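Local structure of peroxisomal catalase A (Saccharomyces cerevisiae, 1A4E) at residues F63-V68 / G85-C90; G210-V215 / H407-N412; L228-A233 / A450-I455; K365-A370 / G380-E385. The protein breaks down hydrogen peroxide to water and oxygen as a heme-containing homotetramer, probably protecting the cell from peroxide made by peroxisomal oxidases. One frame throughout, in Å; residues are numbered along the deposited sequence.

Interaction 1. Residues F63-V68 / G85-C90; sequences FGYFEV and GKRTKC
Arg87 lays its side chain across Tyr65 and Glu67 of the neighbouring strand. Arg87 CB starts 3.8 Å from Phe66 O. CG lies anti to the carbonyl carbon (chi1 -67°) and packs against Glu67 CG and Tyr65 CD2. From there the chain runs extended to NE. Arg87 CD sits over the face of the Tyr65 ring as a CH-pi contact, 4.2 Å from the ring centroid. Arg87 NE gives a weak hydrogen bond to Glu67 OE1 at 3.2 Å. Arg87 CZ comes over the same Tyr65 face in a cation-pi contact, 3.9 Å from the ring centroid. The two planes are 9° apart, so the guanidinium lies flat on the ring. At the tip, Arg87 NH1 stands 3.5 Å from Tyr65 CZ. Arg87 NH2 makes a second weak bond to Glu67 OE1 at 3.2 Å. One carboxylate oxygen thus takes both N-H groups of this salt bridge.

The two strands are sequence neighbours in the large antiparallel sheet that forms the catalase beta barrel. Gly64 with Cys90 and Phe66 with Thr88 are hydrogen-bonded pairs; Tyr65 with Lys89 and Glu67 with Arg87 are non-hydrogen-bonded pairs. Phe66, Thr88 and Cys90 turn to the other face of the sheet. There Phe66 and Thr88 touch Met80, and Cys90 touches Phe117 of strand 112-119. Cys90 SG comes 3.6 Å from Tyr65 N.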
loop_
_atom_site.group_PDB
_atom_site.type_symbol
_atom_site.label_atom_id
_atom_site.label_comp_id
_atom_site.label_asym_id
_atom_site.label_seq_id
_atom_site.Cartn_x
_atom_site.Cartn_y
_atom_site.Cartn_z
ATOM N N PHE B 63 -24.834 8.468 -13.581
ATOM C CA PHE B 63 -24.822 9.915 -13.414
ATOM C C PHE B 63 -26.193 10.477 -13.754
ATOM O O PHE B 63 -26.979 9.852 -14.464
ATOM C CB PHE B 63 -23.798 10.589 -14.340
ATOM C CG PHE B 63 -22.354 10.216 -14.037
ATOM C CD1 PHE B 63 -21.645 10.920 -13.055
ATOM C CD2 PHE B 63 -21.739 9.172 -14.741
ATOM C CE1 PHE B 63 -20.320 10.575 -12.773
ATOM C CE2 PHE B 63 -20.414 8.834 -14.452
ATOM C CZ PHE B 63 -19.707 9.537 -13.473
ATOM N N GLY B 64 -26.469 11.672 -13.233
ATOM C CA GLY B 64 -27.712 12.367 -13.491
ATOM C C GLY B 64 -27.676 13.755 -12.902
ATOM O O GLY B 64 -26.634 14.406 -12.890
ATOM N N TYR B 65 -28.823 14.228 -12.417
ATOM C CA TYR B 65 -28.900 15.540 -11.792
ATOM C C TYR B 65 -30.009 15.610 -10.752
ATOM O O TYR B 65 -30.941 14.809 -10.738
ATOM C CB TYR B 65 -29.145 16.641 -12.843
ATOM C CG TYR B 65 -30.442 16.519 -13.640
ATOM C CD1 TYR B 65 -30.475 15.775 -14.824
ATOM C CD2 TYR B 65 -31.609 17.142 -13.174
ATOM C CE1 TYR B 65 -31.667 15.648 -15.539
ATOM C CE2 TYR B 65 -32.803 17.017 -13.883
ATOM C CZ TYR B 65 -32.821 16.270 -15.060
ATOM O OH TYR B 65 -34.002 16.146 -15.755
ATOM N N PHE B 66 -29.854 16.587 -9.863
ATOM C CA PHE B 66 -30.859 16.948 -8.893
ATOM C C PHE B 66 -31.411 18.279 -9.394
ATOM O O PHE B 66 -30.654 19.159 -9.799
ATOM C CB PHE B 66 -30.244 17.136 -7.509
ATOM C CG PHE B 66 -31.216 17.717 -6.482
ATOM C CD1 PHE B 66 -32.163 16.896 -5.855
ATOM C CD2 PHE B 66 -31.177 19.083 -6.180
ATOM C CE1 PHE B 66 -33.060 17.442 -4.932
ATOM C CE2 PHE B 66 -32.078 19.619 -5.257
ATOM C CZ PHE B 66 -33.021 18.803 -4.634
ATOM N N GLU B 67 -32.736 18.442 -9.376
ATOM C CA GLU B 67 -33.372 19.693 -9.761
ATOM C C GLU B 67 -34.236 20.175 -8.604
ATOM O O GLU B 67 -35.012 19.397 -8.062
ATOM C CB GLU B 67 -34.247 19.485 -10.986
ATOM C CG GLU B 67 -34.723 20.811 -11.577
ATOM C CD GLU B 67 -35.637 20.677 -12.785
ATOM O OE1 GLU B 67 -35.233 20.079 -13.781
ATOM O OE2 GLU B 67 -36.757 21.177 -12.730
ATOM N N VAL B 68 -34.118 21.439 -8.190
ATOM C CA VAL B 68 -34.967 22.004 -7.144
ATOM C C VAL B 68 -36.334 22.285 -7.760
ATOM O O VAL B 68 -36.423 22.878 -8.836
ATOM C CB VAL B 68 -34.381 23.327 -6.604
ATOM C CG1 VAL B 68 -35.271 23.885 -5.506
ATOM C CG2 VAL B 68 -32.989 23.083 -6.058
ATOM N N GLY B 85 -35.580 25.275 -9.971
ATOM C CA GLY B 85 -35.151 24.890 -11.299
ATOM C C GLY B 85 -33.645 24.681 -11.387
ATOM O O GLY B 85 -33.155 24.198 -12.408
ATOM N N LYS B 86 -32.903 25.035 -10.326
ATOM C CA LYS B 86 -31.462 24.888 -10.292
ATOM C C LYS B 86 -31.066 23.423 -10.272
ATOM O O LYS B 86 -31.536 22.628 -9.459
ATOM C CB LYS B 86 -30.934 25.585 -9.063
ATOM C CG LYS B 86 -29.429 25.568 -8.882
ATOM C CD LYS B 86 -29.099 26.548 -7.782
ATOM C CE LYS B 86 -27.600 26.649 -7.655
ATOM N NZ LYS B 86 -27.269 27.853 -6.920
ATOM N N ARG B 87 -30.229 23.071 -11.250
ATOM C CA ARG B 87 -29.715 21.720 -11.363
ATOM C C ARG B 87 -28.289 21.604 -10.862
ATOM O O ARG B 87 -27.464 22.504 -10.999
ATOM C CB ARG B 87 -29.745 21.253 -12.795
ATOM C CG ARG B 87 -31.158 21.087 -13.305
ATOM C CD ARG B 87 -31.093 20.595 -14.728
ATOM N NE ARG B 87 -32.438 20.426 -15.234
ATOM C CZ ARG B 87 -32.708 19.653 -16.284
ATOM N NH1 ARG B 87 -31.752 18.990 -16.935
ATOM N NH2 ARG B 87 -33.978 19.512 -16.659
ATOM N N THR B 88 -28.032 20.461 -10.241
ATOM C CA THR B 88 -26.726 20.124 -9.702
ATOM C C THR B 88 -26.437 18.724 -10.204
ATOM O O THR B 88 -27.261 17.829 -10.024
ATOM C CB THR B 88 -26.772 20.155 -8.169
ATOM O OG1 THR B 88 -26.984 21.521 -7.839
ATOM C CG2 THR B 88 -25.519 19.626 -7.495
ATOM N N LYS B 89 -25.285 18.509 -10.846
ATOM C CA LYS B 89 -24.940 17.191 -11.355
ATOM C C LYS B 89 -24.676 16.234 -10.191
ATOM O O LYS B 89 -24.221 16.636 -9.117
ATOM C CB LYS B 89 -23.711 17.313 -12.251
ATOM C CG LYS B 89 -23.354 15.991 -12.930
ATOM C CD LYS B 89 -22.027 16.048 -13.665
ATOM C CE LYS B 89 -21.552 14.628 -13.930
ATOM N NZ LYS B 89 -20.293 14.626 -14.652
ATOM N N CYS B 90 -25.032 14.962 -10.376
ATOM C CA CYS B 90 -24.787 13.981 -9.344
ATOM C C CYS B 90 -24.362 12.621 -9.880
ATOM O O CYS B 90 -24.445 12.346 -11.079
ATOM C CB CYS B 90 -26.049 13.839 -8.496
ATOM S SG CYS B 90 -27.439 13.017 -9.308
#

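Interaction 2. Residues G210-V215 / H407-N412; sequences GDWHYV and HQEVWN
The extended chain of Gln408 lies over one face of the Trp212 indole. This joins strand 212-221 of the catalase beta barrel to the long polypeptide that leads into strand 411-418. Trp212 CG sits between its backbone N and carbonyl carbon (chi1 63°), and from there the indole turns a face to Gln408. Gln408 CG stands 3.5 Å from the centroid of the Trp212 five-membered ring, almost on the ring normal, as a CH-pi contact. Gln408 NE2 reaches Trp212 CB at 3.5 Å, while Gln408 OE1 is bonded to Lys204. Gln408 CG also lies over the centre of the His407 ring, so one methylene group touches both rings. The His407 and indole planes are inclined at 70° to each other. His407 ND1 donates a nearly straight bond to Gly210 O at 3.2 Å, and that oxygen lies in the imidazole plane.

Glu409 bends at chi2 (95°), which swings CD round toward the barrel strand. Glu409 CD comes 4.0 Å from Trp212 CH2. Glu409 OE1 forms a salt bridge with Lys204. Tyr214 and Glu409 meet tip to tip: Tyr214 OH donates to Glu409 OE2 at 2.8 Å, on the anti side and somewhat out of the carboxylate plane.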
loop_
_atom_site.group_PDB
_atom_site.type_symbol
_atom_site.label_atom_id
_atom_site.label_comp_id
_atom_site.label_asym_id
_atom_site.label_seq_id
_atom_site.Cartn_x
_atom_site.Cartn_y
_atom_site.Cartn_z
ATOM N N GLY B 210 -29.868 31.527 10.756
ATOM C CA GLY B 210 -29.424 30.811 11.939
ATOM C C GLY B 210 -30.496 29.922 12.546
ATOM O O GLY B 210 -30.245 29.252 13.547
ATOM N N ASP B 211 -31.708 29.911 11.974
ATOM C CA ASP B 211 -32.786 29.036 12.437
ATOM C C ASP B 211 -32.475 27.631 11.942
ATOM O O ASP B 211 -32.081 27.463 10.789
ATOM C CB ASP B 211 -34.158 29.469 11.867
ATOM C CG ASP B 211 -34.550 30.935 12.085
ATOM O OD1 ASP B 211 -34.328 31.438 13.187
ATOM O OD2 ASP B 211 -35.083 31.578 11.160
ATOM N N TRP B 212 -32.630 26.608 12.779
ATOM C CA TRP B 212 -32.314 25.252 12.367
ATOM C C TRP B 212 -33.403 24.242 12.673
ATOM O O TRP B 212 -34.238 24.440 13.556
ATOM C CB TRP B 212 -31.007 24.797 13.035
ATOM C CG TRP B 212 -31.038 24.706 14.558
ATOM C CD1 TRP B 212 -30.835 25.810 15.342
ATOM C CD2 TRP B 212 -31.249 23.566 15.296
ATOM N NE1 TRP B 212 -30.909 25.374 16.573
ATOM C CE2 TRP B 212 -31.149 24.054 16.601
ATOM C CE3 TRP B 212 -31.491 22.213 15.060
ATOM C CZ2 TRP B 212 -31.298 23.204 17.690
ATOM C CZ3 TRP B 212 -31.640 21.360 16.153
ATOM C CH2 TRP B 212 -31.543 21.850 17.457
ATOM N N HIS B 213 -33.371 23.128 11.941
ATOM C CA HIS B 213 -34.321 22.051 12.137
ATOM C C HIS B 213 -33.666 20.679 12.088
ATOM O O HIS B 213 -32.624 20.481 11.469
ATOM C CB HIS B 213 -35.405 22.076 11.063
ATOM C CG HIS B 213 -36.439 23.193 11.160
ATOM N ND1 HIS B 213 -36.313 24.455 10.785
ATOM C CD2 HIS B 213 -37.723 23.036 11.621
ATOM C CE1 HIS B 213 -37.452 25.068 10.988
ATOM N NE2 HIS B 213 -38.294 24.204 11.491
ATOM N N TYR B 214 -34.269 19.730 12.808
ATOM C CA TYR B 214 -33.921 18.327 12.693
ATOM C C TYR B 214 -34.646 17.876 11.437
ATOM O O TYR B 214 -35.835 18.141 11.261
ATOM C CB TYR B 214 -34.433 17.516 13.868
ATOM C CG TYR B 214 -33.707 17.774 15.182
ATOM C CD1 TYR B 214 -32.324 17.576 15.306
ATOM C CD2 TYR B 214 -34.444 18.195 16.287
ATOM C CE1 TYR B 214 -31.680 17.794 16.525
ATOM C CE2 TYR B 214 -33.806 18.418 17.509
ATOM C CZ TYR B 214 -32.429 18.215 17.622
ATOM O OH TYR B 214 -31.804 18.415 18.838
ATOM N N VAL B 215 -33.927 17.202 10.541
ATOM C CA VAL B 215 -34.447 16.819 9.232
ATOM C C VAL B 215 -34.266 15.335 8.956
ATOM O O VAL B 215 -33.264 14.743 9.356
ATOM C CB VAL B 215 -33.719 17.663 8.129
ATOM C CG1 VAL B 215 -34.178 17.250 6.743
ATOM C CG2 VAL B 215 -34.062 19.142 8.275
ATOM N N HIS B 407 -24.833 27.449 17.375
ATOM C CA HIS B 407 -26.192 27.963 17.449
ATOM C C HIS B 407 -27.260 26.931 17.783
ATOM O O HIS B 407 -28.432 27.257 17.958
ATOM C CB HIS B 407 -26.517 28.627 16.114
ATOM C CG HIS B 407 -26.540 27.701 14.895
ATOM N ND1 HIS B 407 -27.491 27.658 13.968
ATOM C CD2 HIS B 407 -25.579 26.777 14.542
ATOM C CE1 HIS B 407 -27.153 26.762 13.079
ATOM N NE2 HIS B 407 -26.005 26.242 13.434
ATOM N N GLN B 408 -26.845 25.668 17.867
ATOM C CA GLN B 408 -27.756 24.573 18.105
ATOM C C GLN B 408 -27.768 24.125 19.563
ATOM O O GLN B 408 -27.804 24.989 20.439
ATOM C CB GLN B 408 -27.356 23.471 17.112
ATOM C CG GLN B 408 -27.576 24.017 15.702
ATOM C CD GLN B 408 -27.151 23.145 14.540
ATOM O OE1 GLN B 408 -26.188 22.390 14.630
ATOM N NE2 GLN B 408 -27.845 23.246 13.407
ATOM N N GLU B 409 -27.742 22.831 19.893
ATOM C CA GLU B 409 -27.849 22.354 21.269
ATOM C C GLU B 409 -26.692 22.695 22.197
ATOM O O GLU B 409 -25.556 22.906 21.769
ATOM C CB GLU B 409 -27.989 20.845 21.324
ATOM C CG GLU B 409 -29.033 20.219 20.407
ATOM C CD GLU B 409 -28.518 19.715 19.052
ATOM O OE1 GLU B 409 -27.592 20.277 18.460
ATOM O OE2 GLU B 409 -29.065 18.732 18.577
ATOM N N VAL B 410 -27.027 22.787 23.487
ATOM C CA VAL B 410 -26.043 22.962 24.539
ATOM C C VAL B 410 -26.031 21.606 25.230
ATOM O O VAL B 410 -27.066 21.026 25.572
ATOM C CB VAL B 410 -26.461 24.090 25.525
ATOM C CG1 VAL B 410 -25.477 24.229 26.689
ATOM C CG2 VAL B 410 -26.467 25.404 24.755
ATOM N N TRP B 411 -24.823 21.071 25.371
ATOM C CA TRP B 411 -24.638 19.766 25.976
ATOM C C TRP B 411 -24.103 19.930 27.389
ATOM O O TRP B 411 -23.393 20.892 27.699
ATOM C CB TRP B 411 -23.659 18.944 25.118
ATOM C CG TRP B 411 -24.088 18.841 23.658
ATOM C CD1 TRP B 411 -23.449 19.570 22.687
ATOM C CD2 TRP B 411 -25.128 18.093 23.165
ATOM N NE1 TRP B 411 -24.083 19.291 21.576
ATOM C CE2 TRP B 411 -25.085 18.422 21.802
ATOM C CE3 TRP B 411 -26.085 17.202 23.650
ATOM C CZ2 TRP B 411 -25.998 17.863 20.908
ATOM C CZ3 TRP B 411 -26.999 16.646 22.752
ATOM C CH2 TRP B 411 -26.957 16.972 21.393
ATOM N N ASN B 412 -24.483 18.992 28.258
ATOM C CA ASN B 412 -24.022 18.988 29.633
ATOM C C ASN B 412 -23.718 17.556 30.013
ATOM O O ASN B 412 -24.366 16.624 29.537
ATOM C CB ASN B 412 -25.087 19.540 30.577
ATOM C CG ASN B 412 -24.563 19.667 31.999
ATOM O OD1 ASN B 412 -24.767 18.792 32.846
ATOM N ND2 ASN B 412 -23.833 20.740 32.308
#

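Interaction 3. Residues L228-A233 / A450-I455; sequences LTIEEA and AYNIGI
Ile230 meets Tyr451, Asn452 and Ile455 where the first turn of helix 230-239 packs on helix 445-457 of the C-terminal helical domain of catalase. One methyl group does most of the touching. Ile230 CG2 lies at the edge of the Tyr451 ring, 3.7 Å from Tyr451 CE2. Ile230 CG2 is also 3.8 Å from Ile455 CD1 and 3.4 Å from Asn452 OD1. Glu231 bends at chi2 (91°) and reaches the tyrosine tip to tip, with Glu231 OE2 3.2 Å from Tyr451 CE2. A water adds a polar link. The water oxygen accepts from Ile230 N at 3.1 Å and is hydrogen-bonded to Asn452 OD1 at 2.8 Å.

A second shell holds several of these groups in place. Asn452 ND2 is bonded to Phe183 O and Asp185 OD1, consistent with Asn452 OD1 facing the water. Ile455 CG2 lies over one face of the Tyr451 ring. Val486 of helix 477-487 touches both residues. On the other side, Thr229 is the N-cap of helix 230-239. Glu232 OE2 takes both of its donors. The backbone N of Thr229 arrives from above the carboxylate plane. The hydroxyl Thr229 OG1 donates to Glu232 OE2 at 3.0 Å, on its anti lone pair.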
loop_
_atom_site.group_PDB
_atom_site.type_symbol
_atom_site.label_atom_id
_atom_site.label_comp_id
_atom_site.label_asym_id
_atom_site.label_seq_id
_atom_site.Cartn_x
_atom_site.Cartn_y
_atom_site.Cartn_z
ATOM N N LEU B 228 -39.674 -8.515 -5.476
ATOM C CA LEU B 228 -39.631 -9.912 -5.837
ATOM C C LEU B 228 -39.952 -10.736 -4.595
ATOM O O LEU B 228 -39.839 -10.276 -3.450
ATOM C CB LEU B 228 -38.241 -10.309 -6.332
ATOM C CG LEU B 228 -37.637 -9.623 -7.550
ATOM C CD1 LEU B 228 -36.228 -10.142 -7.751
ATOM C CD2 LEU B 228 -38.495 -9.869 -8.781
ATOM N N THR B 229 -40.412 -11.969 -4.845
ATOM C CA THR B 229 -40.568 -12.934 -3.764
ATOM C C THR B 229 -39.213 -13.616 -3.636
ATOM O O THR B 229 -38.415 -13.582 -4.581
ATOM C CB THR B 229 -41.672 -13.978 -4.080
ATOM O OG1 THR B 229 -41.339 -14.655 -5.283
ATOM C CG2 THR B 229 -43.034 -13.315 -4.203
ATOM N N ILE B 230 -38.903 -14.253 -2.505
ATOM C CA ILE B 230 -37.590 -14.851 -2.332
ATOM C C ILE B 230 -37.320 -15.994 -3.307
ATOM O O ILE B 230 -36.162 -16.251 -3.627
ATOM C CB ILE B 230 -37.455 -15.283 -0.829
ATOM C CG1 ILE B 230 -36.028 -15.763 -0.556
ATOM C CG2 ILE B 230 -38.466 -16.365 -0.480
ATOM C CD1 ILE B 230 -34.904 -14.733 -0.839
ATOM N N GLU B 231 -38.367 -16.632 -3.848
ATOM C CA GLU B 231 -38.215 -17.697 -4.836
ATOM C C GLU B 231 -37.769 -17.129 -6.178
ATOM O O GLU B 231 -36.891 -17.698 -6.833
ATOM C CB GLU B 231 -39.519 -18.457 -5.086
ATOM C CG GLU B 231 -40.127 -19.174 -3.882
ATOM C CD GLU B 231 -41.126 -18.385 -3.033
ATOM O OE1 GLU B 231 -41.361 -17.195 -3.268
ATOM O OE2 GLU B 231 -41.686 -18.991 -2.119
ATOM N N GLU B 232 -38.371 -15.999 -6.581
ATOM C CA GLU B 232 -37.998 -15.323 -7.818
ATOM C C GLU B 232 -36.581 -14.784 -7.723
ATOM O O GLU B 232 -35.813 -14.906 -8.674
ATOM C CB GLU B 232 -38.891 -14.140 -8.114
ATOM C CG GLU B 232 -40.342 -14.418 -8.425
ATOM C CD GLU B 232 -41.118 -13.116 -8.549
ATOM O OE1 GLU B 232 -41.002 -12.459 -9.584
ATOM O OE2 GLU B 232 -41.829 -12.755 -7.610
ATOM N N ALA B 233 -36.243 -14.216 -6.552
ATOM C CA ALA B 233 -34.931 -13.647 -6.288
ATOM C C ALA B 233 -33.813 -14.681 -6.320
ATOM O O ALA B 233 -32.754 -14.429 -6.891
ATOM C CB ALA B 233 -34.931 -12.975 -4.921
ATOM N N ALA B 450 -43.480 -14.084 7.366
ATOM C CA ALA B 450 -43.296 -15.277 8.171
ATOM C C ALA B 450 -42.553 -16.383 7.449
ATOM O O ALA B 450 -41.745 -17.080 8.058
ATOM C CB ALA B 450 -44.641 -15.814 8.600
ATOM N N TYR B 451 -42.819 -16.518 6.145
ATOM C CA TYR B 451 -42.155 -17.502 5.308
ATOM C C TYR B 451 -40.687 -17.135 5.082
ATOM O O TYR B 451 -39.820 -18.001 5.200
ATOM C CB TYR B 451 -42.899 -17.599 3.975
ATOM C CG TYR B 451 -42.242 -18.536 2.969
ATOM C CD1 TYR B 451 -42.366 -19.927 3.089
ATOM C CD2 TYR B 451 -41.488 -17.987 1.928
ATOM C CE1 TYR B 451 -41.734 -20.761 2.165
ATOM C CE2 TYR B 451 -40.853 -18.818 1.008
ATOM C CZ TYR B 451 -40.985 -20.196 1.131
ATOM O OH TYR B 451 -40.354 -21.002 0.210
ATOM N N ASN B 452 -40.416 -15.854 4.773
ATOM C CA ASN B 452 -39.069 -15.345 4.526
ATOM C C ASN B 452 -38.182 -15.495 5.749
ATOM O O ASN B 452 -37.007 -15.834 5.618
ATOM C CB ASN B 452 -39.115 -13.866 4.125
ATOM C CG ASN B 452 -39.796 -13.607 2.784
ATOM O OD1 ASN B 452 -39.979 -14.508 1.966
ATOM N ND2 ASN B 452 -40.227 -12.379 2.504
ATOM N N ILE B 453 -38.739 -15.292 6.949
ATOM C CA ILE B 453 -37.971 -15.489 8.165
ATOM C C ILE B 453 -37.827 -16.986 8.410
ATOM O O ILE B 453 -36.737 -17.458 8.710
ATOM C CB ILE B 453 -38.674 -14.828 9.370
ATOM C CG1 ILE B 453 -38.906 -13.355 9.112
ATOM C CG2 ILE B 453 -37.784 -14.948 10.602
ATOM C CD1 ILE B 453 -39.818 -12.643 10.126
ATOM N N GLY B 454 -38.911 -17.745 8.214
ATOM C CA GLY B 454 -38.949 -19.173 8.491
ATOM C C GLY B 454 -37.938 -19.998 7.717
ATOM O O GLY B 454 -37.265 -20.831 8.320
ATOM N N ILE B 455 -37.796 -19.762 6.403
ATOM C CA ILE B 455 -36.840 -20.511 5.592
ATOM C C ILE B 455 -35.380 -20.159 5.889
ATOM O O ILE B 455 -34.479 -20.933 5.568
ATOM C CB ILE B 455 -37.093 -20.300 4.076
ATOM C CG1 ILE B 455 -36.913 -18.855 3.632
ATOM C CG2 ILE B 455 -38.489 -20.832 3.805
ATOM C CD1 ILE B 455 -37.009 -18.672 2.107
HETATM O O HOH W 1 -41.173 -13.854 -0.466
#

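Interaction 4. Residues K365-A370 / G380-E385; sequences KFFNPA and GNFGSE
Two tight turns carry Phe382 to Phe366, Phe367 and Asn368. A type I' turn runs from Gly380 to Gly383, and a type II' turn from Phe382 to Glu385. They are closed by Gly383 N to Gly380 O at 3.0 Å and by Glu385 N to Phe382 O at 3.2 Å. Phe382 has a positive phi (58°), unusual for a residue with a side chain. Segment 365-370 is extended up to Asn368, where an Asx turn bends it: Ala370 N donates to Asn368 OD1. Asn368 ND2 bonds to Thr9 O of the fourth subunit.

The Phe382 ring is the centre of an aromatic cluster. Phe382 CZ comes over one face of the Phe366 ring, 3.6 Å from Phe366 CE2. Phe367 meets Phe382 in a T-shaped pair, planes at 88°. The edge of Phe367 is turned to the face of Phe382, with Phe367 CD1 3.9 Å from Phe382 CE1. Two backbone oxygens also touch the ring: Phe366 O at its edge, 3.4 Å from Phe382 CE1, and Asn368 O, 3.2 Å from Phe382 CE2. Glu385 OE1 lies 3.9 Å from Phe367 CZ, at the ring edge.

Glu385 OE2 forms salt bridges with Lys393 and with Arg6 of the fourth subunit. Both segments belong to the long non-helical connection between helix 332-348 and strand 411-418, here overlaid by the N-terminal arm of the fourth subunit.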
loop_
_atom_site.group_PDB
_atom_site.type_symbol
_atom_site.label_atom_id
_atom_site.label_comp_id
_atom_site.label_asym_id
_atom_site.label_seq_id
_atom_site.Cartn_x
_atom_site.Cartn_y
_atom_site.Cartn_z
ATOM N N LYS B 365 -13.342 23.848 -6.610
ATOM C CA LYS B 365 -12.011 23.261 -6.531
ATOM C C LYS B 365 -11.318 23.222 -5.182
ATOM O O LYS B 365 -11.391 24.139 -4.366
ATOM C CB LYS B 365 -11.093 23.968 -7.495
ATOM C CG LYS B 365 -11.104 23.394 -8.898
ATOM C CD LYS B 365 -10.219 24.339 -9.695
ATOM C CE LYS B 365 -9.616 23.700 -10.939
ATOM N NZ LYS B 365 -8.849 24.693 -11.673
ATOM N N PHE B 366 -10.683 22.070 -4.958
ATOM C CA PHE B 366 -9.881 21.853 -3.771
ATOM C C PHE B 366 -8.668 22.781 -3.772
ATOM O O PHE B 366 -7.879 22.808 -4.714
ATOM C CB PHE B 366 -9.470 20.374 -3.748
ATOM C CG PHE B 366 -8.221 20.018 -2.950
ATOM C CD1 PHE B 366 -8.100 20.352 -1.595
ATOM C CD2 PHE B 366 -7.174 19.359 -3.607
ATOM C CE1 PHE B 366 -6.933 20.027 -0.904
ATOM C CE2 PHE B 366 -6.011 19.038 -2.908
ATOM C CZ PHE B 366 -5.891 19.373 -1.558
ATOM N N PHE B 367 -8.545 23.573 -2.715
ATOM C CA PHE B 367 -7.384 24.410 -2.529
ATOM C C PHE B 367 -7.136 24.531 -1.045
ATOM O O PHE B 367 -7.933 25.083 -0.298
ATOM C CB PHE B 367 -7.577 25.815 -3.117
ATOM C CG PHE B 367 -6.413 26.748 -2.781
ATOM C CD1 PHE B 367 -5.086 26.367 -3.059
ATOM C CD2 PHE B 367 -6.666 27.968 -2.142
ATOM C CE1 PHE B 367 -4.024 27.197 -2.689
ATOM C CE2 PHE B 367 -5.598 28.798 -1.774
ATOM C CZ PHE B 367 -4.281 28.412 -2.047
ATOM N N ASN B 368 -6.005 23.998 -0.618
ATOM C CA ASN B 368 -5.614 24.122 0.763
ATOM C C ASN B 368 -4.094 24.043 0.792
ATOM O O ASN B 368 -3.519 23.029 0.391
ATOM C CB ASN B 368 -6.228 22.996 1.589
ATOM C CG ASN B 368 -6.080 23.260 3.077
ATOM O OD1 ASN B 368 -4.996 23.556 3.577
ATOM N ND2 ASN B 368 -7.182 23.169 3.815
ATOM N N PRO B 369 -3.405 25.086 1.274
ATOM C CA PRO B 369 -1.945 25.183 1.319
ATOM C C PRO B 369 -1.246 24.070 2.081
ATOM O O PRO B 369 -0.142 23.676 1.724
ATOM C CB PRO B 369 -1.665 26.535 1.933
ATOM C CG PRO B 369 -2.903 27.299 1.565
ATOM C CD PRO B 369 -4.004 26.298 1.825
ATOM N N ALA B 370 -1.903 23.552 3.120
ATOM C CA ALA B 370 -1.311 22.550 3.981
ATOM C C ALA B 370 -1.693 21.106 3.690
ATOM O O ALA B 370 -1.188 20.204 4.363
ATOM C CB ALA B 370 -1.675 22.887 5.414
ATOM N N GLY B 380 -0.654 18.464 -9.721
ATOM C CA GLY B 380 0.351 19.518 -9.691
ATOM C C GLY B 380 0.796 19.902 -8.285
ATOM O O GLY B 380 1.768 20.648 -8.144
ATOM N N ASN B 381 0.099 19.424 -7.235
ATOM C CA ASN B 381 0.403 19.701 -5.830
ATOM C C ASN B 381 0.546 21.193 -5.494
ATOM O O ASN B 381 1.348 21.619 -4.664
ATOM C CB ASN B 381 1.677 18.919 -5.467
ATOM C CG ASN B 381 1.901 18.754 -3.976
ATOM O OD1 ASN B 381 0.988 18.875 -3.163
ATOM N ND2 ASN B 381 3.130 18.472 -3.562
ATOM N N PHE B 382 -0.288 21.994 -6.170
ATOM C CA PHE B 382 -0.350 23.456 -6.086
ATOM C C PHE B 382 0.939 24.188 -6.435
ATOM O O PHE B 382 1.109 25.359 -6.100
ATOM C CB PHE B 382 -0.808 23.901 -4.677
ATOM C CG PHE B 382 -2.178 23.363 -4.301
ATOM C CD1 PHE B 382 -3.250 23.471 -5.198
ATOM C CD2 PHE B 382 -2.346 22.726 -3.071
ATOM C CE1 PHE B 382 -4.490 22.933 -4.862
ATOM C CE2 PHE B 382 -3.592 22.193 -2.744
ATOM C CZ PHE B 382 -4.657 22.295 -3.636
ATOM N N GLY B 383 1.858 23.514 -7.140
ATOM C CA GLY B 383 3.112 24.100 -7.579
ATOM C C GLY B 383 3.960 24.618 -6.426
ATOM O O GLY B 383 4.115 23.984 -5.378
ATOM N N SER B 384 4.461 25.833 -6.638
ATOM C CA SER B 384 5.310 26.474 -5.650
ATOM C C SER B 384 4.590 27.190 -4.517
ATOM O O SER B 384 5.252 27.848 -3.709
ATOM C CB SER B 384 6.240 27.444 -6.376
ATOM O OG SER B 384 5.505 28.386 -7.143
ATOM N N GLU B 385 3.251 27.065 -4.433
ATOM C CA GLU B 385 2.450 27.626 -3.341
ATOM C C GLU B 385 3.017 27.256 -1.983
ATOM O O GLU B 385 3.358 26.088 -1.780
ATOM C CB GLU B 385 1.022 27.110 -3.320
ATOM C CG GLU B 385 0.043 27.818 -4.222
ATOM C CD GLU B 385 -0.285 29.246 -3.825
ATOM O OE1 GLU B 385 -0.552 29.506 -2.651
ATOM O OE2 GLU B 385 -0.283 30.096 -4.713
#

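How the interactions relate
The four contacts are spread over the chain and none touches another. Interactions 1 and 2 both reach the large antiparallel sheet of the barrel, their centres about 28 Å apart. Interaction 1 joins neighbouring strands and comes first along the chain. Interactions 2 and 3 alternate in sequence. Interaction 2 ties the late connection to a barrel strand, and interaction 3 ties the C-terminal helices to helix 230-239, which lies between two barrel strands in the sequence. Interaction 4 is local, within the long connection between helix 332-348 and strand 411-418. It lies about 54 Å from interaction 3, centre to centre, across the chain's middle. Interactions 2 and 4 adjoin other subunits of the tetramer.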